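Long-range contacts in TATA-binding protein (Sulfolobus acidocaldarius, PDB 1MP9), which probably binds the TATA-box promoter element near the transcription start as a general factor that helps activate archaeal genes: residues A[26-31]-A[94-99]; A[19-24]-A[105-110]. All blocks are in the same frame, centred on the assembly; numbering follows the deposited sequence.

Contact 1 (A[26-31]-A[94-99]); sequences QTLDLY and YGMQLT
Q26 carries this small surface contact, in which 26-31 and 94-99 bury only 151 Å² between them. Its CB points toward 94-99, and CG takes the crowded position between the backbone N and the carbonyl carbon (chi1 60°). Beyond CG the chain is extended at chi2, which carries the amide across to 94-99. Q26 CD lies 3.7 Å from M96 CE. At the tip, Q26 NE2 donates to Q97 O at 2.9 Å, in the plane of that carbonyl; the bond is bent (N-H...O 143°), and the acceptor lies somewhat out of the Q26 amide plane. The same nitrogen also donates to L24 O, so two backbone carbonyls grip it and fix the rotation of the amide. M96 crosses Q26 obliquely, its chain bent at chi3 (-81°), and the M96 CE to Q26 NE2 separation of 2.9 Å is unusually short, a sign of local crowding or strain in the model. On its other contact here, M96 CE meets L28 CD2 at 4.2 Å. An alanine in place of Q26 would probably lose the amide tie to Q97 O and L24 O and part of the cover over the M96 methyl. Just before M96, G95, whose backbone angles would jam a CB against the preceding carbonyl O, is the C-prime residue of a Schellman motif ending helix 77-93, with M96 N bonded to L91 O and G95 N to K92 O.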
loop_
_atom_site.group_PDB
_atom_site.type_symbol
_atom_site.label_atom_id
_atom_site.label_comp_id
_atom_site.label_asym_id
_atom_site.label_seq_id
_atom_site.Cartn_x
_atom_site.Cartn_y
_atom_site.Cartn_z
ATOM N N GLN A 26 -0.810 -9.981 -33.025
ATOM C CA GLN A 26 -1.782 -10.667 -33.885
ATOM C C GLN A 26 -3.042 -10.983 -33.082
ATOM O O GLN A 26 -2.980 -11.239 -31.874
ATOM C CB GLN A 26 -1.221 -11.980 -34.398
ATOM C CG GLN A 26 -0.868 -12.902 -33.281
ATOM C CD GLN A 26 -0.421 -14.239 -33.763
ATOM O OE1 GLN A 26 -1.165 -14.931 -34.440
ATOM N NE2 GLN A 26 0.808 -14.623 -33.419
ATOM N N THR A 27 -4.180 -10.978 -33.759
ATOM C CA THR A 27 -5.448 -11.291 -33.118
ATOM C C THR A 27 -5.535 -12.809 -33.025
ATOM O O THR A 27 -5.041 -13.527 -33.903
ATOM C CB THR A 27 -6.584 -10.706 -33.932
ATOM O OG1 THR A 27 -6.459 -9.274 -33.902
ATOM C CG2 THR A 27 -7.942 -11.135 -33.379
ATOM N N LEU A 28 -6.134 -13.304 -31.949
ATOM C CA LEU A 28 -6.207 -14.739 -31.732
ATOM C C LEU A 28 -7.624 -15.205 -31.479
ATOM O O LEU A 28 -8.405 -14.525 -30.814
ATOM C CB LEU A 28 -5.334 -15.139 -30.526
ATOM C CG LEU A 28 -3.798 -15.010 -30.521
ATOM C CD1 LEU A 28 -3.310 -15.196 -29.068
ATOM C CD2 LEU A 28 -3.133 -16.049 -31.428
ATOM N N ASP A 29 -7.942 -16.374 -32.018
ATOM C CA ASP A 29 -9.245 -16.982 -31.838
ATOM C C ASP A 29 -9.031 -17.936 -30.657
ATOM O O ASP A 29 -8.460 -19.022 -30.805
ATOM C CB ASP A 29 -9.649 -17.745 -33.106
ATOM C CG ASP A 29 -10.975 -18.480 -32.959
ATOM O OD1 ASP A 29 -11.305 -18.942 -31.843
ATOM O OD2 ASP A 29 -11.691 -18.624 -33.975
ATOM N N LEU A 30 -9.477 -17.512 -29.479
ATOM C CA LEU A 30 -9.315 -18.313 -28.258
ATOM C C LEU A 30 -10.133 -19.593 -28.245
ATOM O O LEU A 30 -9.726 -20.599 -27.649
ATOM C CB LEU A 30 -9.611 -17.429 -27.017
ATOM C CG LEU A 30 -8.691 -16.204 -26.971
ATOM C CD1 LEU A 30 -9.035 -15.360 -25.741
ATOM C CD2 LEU A 30 -7.203 -16.614 -26.917
ATOM N N TYR A 31 -11.296 -19.585 -28.906
ATOM C CA TYR A 31 -12.084 -20.817 -28.964
ATOM C C TYR A 31 -11.252 -21.864 -29.696
ATOM O O TYR A 31 -11.123 -23.030 -29.275
ATOM C CB TYR A 31 -13.402 -20.600 -29.725
ATOM C CG TYR A 31 -14.396 -19.669 -29.044
ATOM C CD1 TYR A 31 -14.532 -18.355 -29.460
ATOM C CD2 TYR A 31 -15.219 -20.125 -27.992
ATOM C CE1 TYR A 31 -15.461 -17.499 -28.854
ATOM C CE2 TYR A 31 -16.161 -19.275 -27.384
ATOM C CZ TYR A 31 -16.267 -17.973 -27.827
ATOM O OH TYR A 31 -17.195 -17.135 -27.292
ATOM N N TYR A 94 1.045 -26.329 -31.567
ATOM C CA TYR A 94 -0.354 -26.571 -31.862
ATOM C C TYR A 94 -1.032 -25.578 -32.790
ATOM O O TYR A 94 -2.252 -25.429 -32.755
ATOM C CB TYR A 94 -1.136 -26.698 -30.567
ATOM C CG TYR A 94 -0.783 -27.938 -29.786
ATOM C CD1 TYR A 94 -1.154 -29.205 -30.246
ATOM C CD2 TYR A 94 -0.099 -27.851 -28.576
ATOM C CE1 TYR A 94 -0.853 -30.354 -29.515
ATOM C CE2 TYR A 94 0.207 -28.993 -27.835
ATOM C CZ TYR A 94 -0.176 -30.237 -28.310
ATOM O OH TYR A 94 0.075 -31.356 -27.549
ATOM N N GLY A 95 -0.266 -24.866 -33.608
ATOM C CA GLY A 95 -0.946 -23.993 -34.549
ATOM C C GLY A 95 -0.702 -22.521 -34.796
ATOM O O GLY A 95 -0.932 -22.064 -35.919
ATOM N N MET A 96 -0.271 -21.749 -33.803
ATOM C CA MET A 96 -0.093 -20.330 -34.086
ATOM C C MET A 96 1.267 -20.035 -34.682
ATOM O O MET A 96 2.244 -20.728 -34.412
ATOM C CB MET A 96 -0.331 -19.464 -32.831
ATOM C CG MET A 96 0.782 -19.449 -31.816
ATOM S SD MET A 96 0.471 -18.178 -30.557
ATOM C CE MET A 96 1.031 -16.762 -31.403
ATOM N N GLN A 97 1.314 -19.004 -35.514
ATOM C CA GLN A 97 2.552 -18.613 -36.165
ATOM C C GLN A 97 2.972 -17.261 -35.636
ATOM O O GLN A 97 2.125 -16.463 -35.230
ATOM C CB GLN A 97 2.357 -18.512 -37.680
ATOM C CG GLN A 97 1.735 -19.738 -38.334
ATOM C CD GLN A 97 2.469 -21.029 -38.007
ATOM O OE1 GLN A 97 2.543 -21.384 -36.813
ATOM N NE2 GLN A 97 2.970 -21.699 -38.943
ATOM N N LEU A 98 4.279 -17.010 -35.635
ATOM C CA LEU A 98 4.807 -15.734 -35.179
ATOM C C LEU A 98 5.565 -15.066 -36.327
ATOM O O LEU A 98 6.412 -15.690 -36.978
ATOM C CB LEU A 98 5.729 -15.933 -33.976
ATOM C CG LEU A 98 5.024 -16.049 -32.620
ATOM C CD1 LEU A 98 4.156 -17.303 -32.589
ATOM C CD2 LEU A 98 6.053 -16.091 -31.515
ATOM N N THR A 99 5.254 -13.801 -36.585
ATOM C CA THR A 99 5.927 -13.086 -37.662
ATOM C C THR A 99 7.307 -12.649 -37.195
ATOM O O THR A 99 8.293 -12.779 -37.920
ATOM C CB THR A 99 5.118 -11.843 -38.097
ATOM O OG1 THR A 99 3.788 -12.237 -38.457
ATOM C CG2 THR A 99 5.772 -11.169 -39.286
#

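Contact 2 (A[19-24]-A[105-110])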
loop_
_atom_site.group_PDB
_atom_site.type_symbol
_atom_site.label_atom_id
_atom_site.label_comp_id
_atom_site.label_asym_id
_atom_site.label_seq_id
_atom_site.Cartn_x
_atom_site.Cartn_y
_atom_site.Cartn_z
ATOM N N VAL A 19 5.204 -10.076 -12.840
ATOM C CA VAL A 19 4.073 -10.110 -13.763
ATOM C C VAL A 19 4.607 -9.422 -15.002
ATOM O O VAL A 19 5.097 -8.285 -14.919
ATOM C CB VAL A 19 2.810 -9.322 -13.240
ATOM C CG1 VAL A 19 1.649 -9.411 -14.292
ATOM C CG2 VAL A 19 2.321 -9.911 -11.929
ATOM N N ALA A 20 4.540 -10.106 -16.141
ATOM C CA ALA A 20 5.032 -9.512 -17.382
ATOM C C ALA A 20 4.030 -9.713 -18.523
ATOM O O ALA A 20 3.158 -10.579 -18.465
ATOM C CB ALA A 20 6.420 -10.144 -17.788
ATOM N N THR A 21 4.227 -8.928 -19.565
ATOM C CA THR A 21 3.408 -8.945 -20.755
ATOM C C THR A 21 4.230 -9.401 -21.963
ATOM O O THR A 21 5.403 -9.036 -22.096
ATOM C CB THR A 21 2.862 -7.532 -21.010
ATOM O OG1 THR A 21 1.701 -7.338 -20.201
ATOM C CG2 THR A 21 2.479 -7.353 -22.435
ATOM N N VAL A 22 3.624 -10.219 -22.827
ATOM C CA VAL A 22 4.288 -10.674 -24.034
ATOM C C VAL A 22 3.317 -10.400 -25.159
ATOM O O VAL A 22 2.219 -10.965 -25.187
ATOM C CB VAL A 22 4.614 -12.187 -24.023
ATOM C CG1 VAL A 22 5.274 -12.584 -25.362
ATOM C CG2 VAL A 22 5.536 -12.506 -22.892
ATOM N N THR A 23 3.710 -9.523 -26.076
ATOM C CA THR A 23 2.830 -9.182 -27.179
ATOM C C THR A 23 3.095 -10.109 -28.347
ATOM O O THR A 23 4.225 -10.208 -28.825
ATOM C CB THR A 23 3.021 -7.722 -27.592
ATOM O OG1 THR A 23 2.857 -6.885 -26.436
ATOM C CG2 THR A 23 1.986 -7.326 -28.622
ATOM N N LEU A 24 2.062 -10.817 -28.785
ATOM C CA LEU A 24 2.219 -11.741 -29.901
ATOM C C LEU A 24 1.844 -11.078 -31.223
ATOM O O LEU A 24 1.753 -11.743 -32.260
ATOM C CB LEU A 24 1.380 -13.004 -29.687
ATOM C CG LEU A 24 1.735 -13.811 -28.445
ATOM C CD1 LEU A 24 1.023 -15.148 -28.480
ATOM C CD2 LEU A 24 3.236 -14.027 -28.381
ATOM N N GLN A 105 7.654 -7.401 -21.636
ATOM C CA GLN A 105 7.748 -6.222 -20.794
ATOM C C GLN A 105 7.300 -6.518 -19.368
ATOM O O GLN A 105 6.199 -7.035 -19.132
ATOM C CB GLN A 105 6.902 -5.066 -21.356
ATOM C CG GLN A 105 7.273 -4.696 -22.782
ATOM C CD GLN A 105 6.569 -3.447 -23.304
ATOM O OE1 GLN A 105 6.783 -2.341 -22.799
ATOM N NE2 GLN A 105 5.734 -3.617 -24.329
ATOM N N ILE A 106 8.143 -6.186 -18.407
ATOM C CA ILE A 106 7.761 -6.398 -17.022
ATOM C C ILE A 106 6.752 -5.347 -16.599
ATOM O O ILE A 106 6.973 -4.136 -16.763
ATOM C CB ILE A 106 8.975 -6.348 -16.068
ATOM C CG1 ILE A 106 9.883 -7.537 -16.360
ATOM C CG2 ILE A 106 8.492 -6.399 -14.586
ATOM C CD1 ILE A 106 11.110 -7.643 -15.470
ATOM N N GLN A 107 5.636 -5.822 -16.065
ATOM C CA GLN A 107 4.572 -4.953 -15.579
ATOM C C GLN A 107 4.715 -4.676 -14.094
ATOM O O GLN A 107 4.465 -3.573 -13.662
ATOM C CB GLN A 107 3.189 -5.570 -15.837
ATOM C CG GLN A 107 2.909 -5.790 -17.312
ATOM C CD GLN A 107 3.140 -4.520 -18.095
ATOM O OE1 GLN A 107 2.628 -3.475 -17.733
ATOM N NE2 GLN A 107 3.926 -4.597 -19.165
ATOM N N ASN A 108 5.097 -5.670 -13.306
ATOM C CA ASN A 108 5.259 -5.437 -11.870
ATOM C C ASN A 108 6.120 -6.536 -11.277
ATOM O O ASN A 108 6.118 -7.658 -11.765
ATOM C CB ASN A 108 3.905 -5.457 -11.120
ATOM C CG ASN A 108 4.055 -5.133 -9.611
ATOM O OD1 ASN A 108 3.395 -5.734 -8.741
ATOM N ND2 ASN A 108 4.879 -4.175 -9.313
ATOM N N ILE A 109 6.849 -6.183 -10.227
ATOM C CA ILE A 109 7.669 -7.140 -9.523
ATOM C C ILE A 109 7.221 -7.064 -8.074
ATOM O O ILE A 109 7.078 -5.970 -7.534
ATOM C CB ILE A 109 9.150 -6.764 -9.597
ATOM C CG1 ILE A 109 9.638 -6.869 -11.049
ATOM C CG2 ILE A 109 9.961 -7.703 -8.678
ATOM C CD1 ILE A 109 11.104 -6.507 -11.220
ATOM N N VAL A 110 6.928 -8.200 -7.451
ATOM C CA VAL A 110 6.556 -8.145 -6.044
ATOM C C VAL A 110 7.719 -8.818 -5.338
ATOM O O VAL A 110 8.128 -9.916 -5.714
ATOM C CB VAL A 110 5.262 -8.941 -5.713
ATOM C CG1 VAL A 110 5.049 -8.922 -4.150
ATOM C CG2 VAL A 110 4.034 -8.317 -6.451
#
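Two antiparallel strands, 19-23 and 105-110, join through five backbone hydrogen bonds, with 158° between their N-to-C directions. T21 and Q105 form a hydrogen-bonded pair: T21 N donates to Q105 O at 2.8 Å, and Q105 N returns the bond to T21 O, also at 2.8 Å. The next pair, A20 with I106, is non-hydrogen-bonded and close, with CA atoms 4.2 Å apart. Beyond it the register slips by one residue, because Q107 and N108 both face V19, a classic beta bulge. V19 O consequently serves two donors, Q107 N at 2.8 Å and N108 N at 3.1 Å, the latter on a lone pair. V19 N completes the bulge's bonding with a practically straight bond to N108 O (2.8 Å, 178°), approached nearly along the C=O axis. The near-helical psi of Q107 (-40°) accompanies the extra residue. Its side chain, folded at chi2, crosses T21 obliquely: Q107 CG packs on T21 OG1 at 3.5 Å, while Q107 NE2 gives Q105 O a weak second bond at 3.3 Å. V19, T21, Q105 and N108 share one face, consistent with the concave DNA-binding side of the TBP saddle; A20 and I106 occupy the other. There A20 rests on L80 of helix 77-93. Strand 12-23 is hydrogen-bonded along its other edge to 68-72, A20 pairing with V71, so this contact joins the two repeats' halves of one continuous antiparallel sheet; N108 also packs on N131 of the second subunit.

Overall arrangement
The centre of contact 2, which is partly buried where the central strands of the two repeats meet, lies about 10 Å from the centre of the chain; that of contact 1, a surface contact, lies about 28 Å from it. Along the chain, contact 1 is nested within the loop that contact 2 closes. Both draw on the same two runs of chain: strand 12-23 is followed by helix 30-36, and the loop 94-99 precedes strand 103-114. Their chemistry follows their place: main-chain pairing interrupted by a bulge, in a contact that buries 337 Å², against one side-chain amide and a methionine methyl between loops. Their centres are about 20 Å apart, yet they touch, M96 CE packing on L24 CD1 at 3.3 Å.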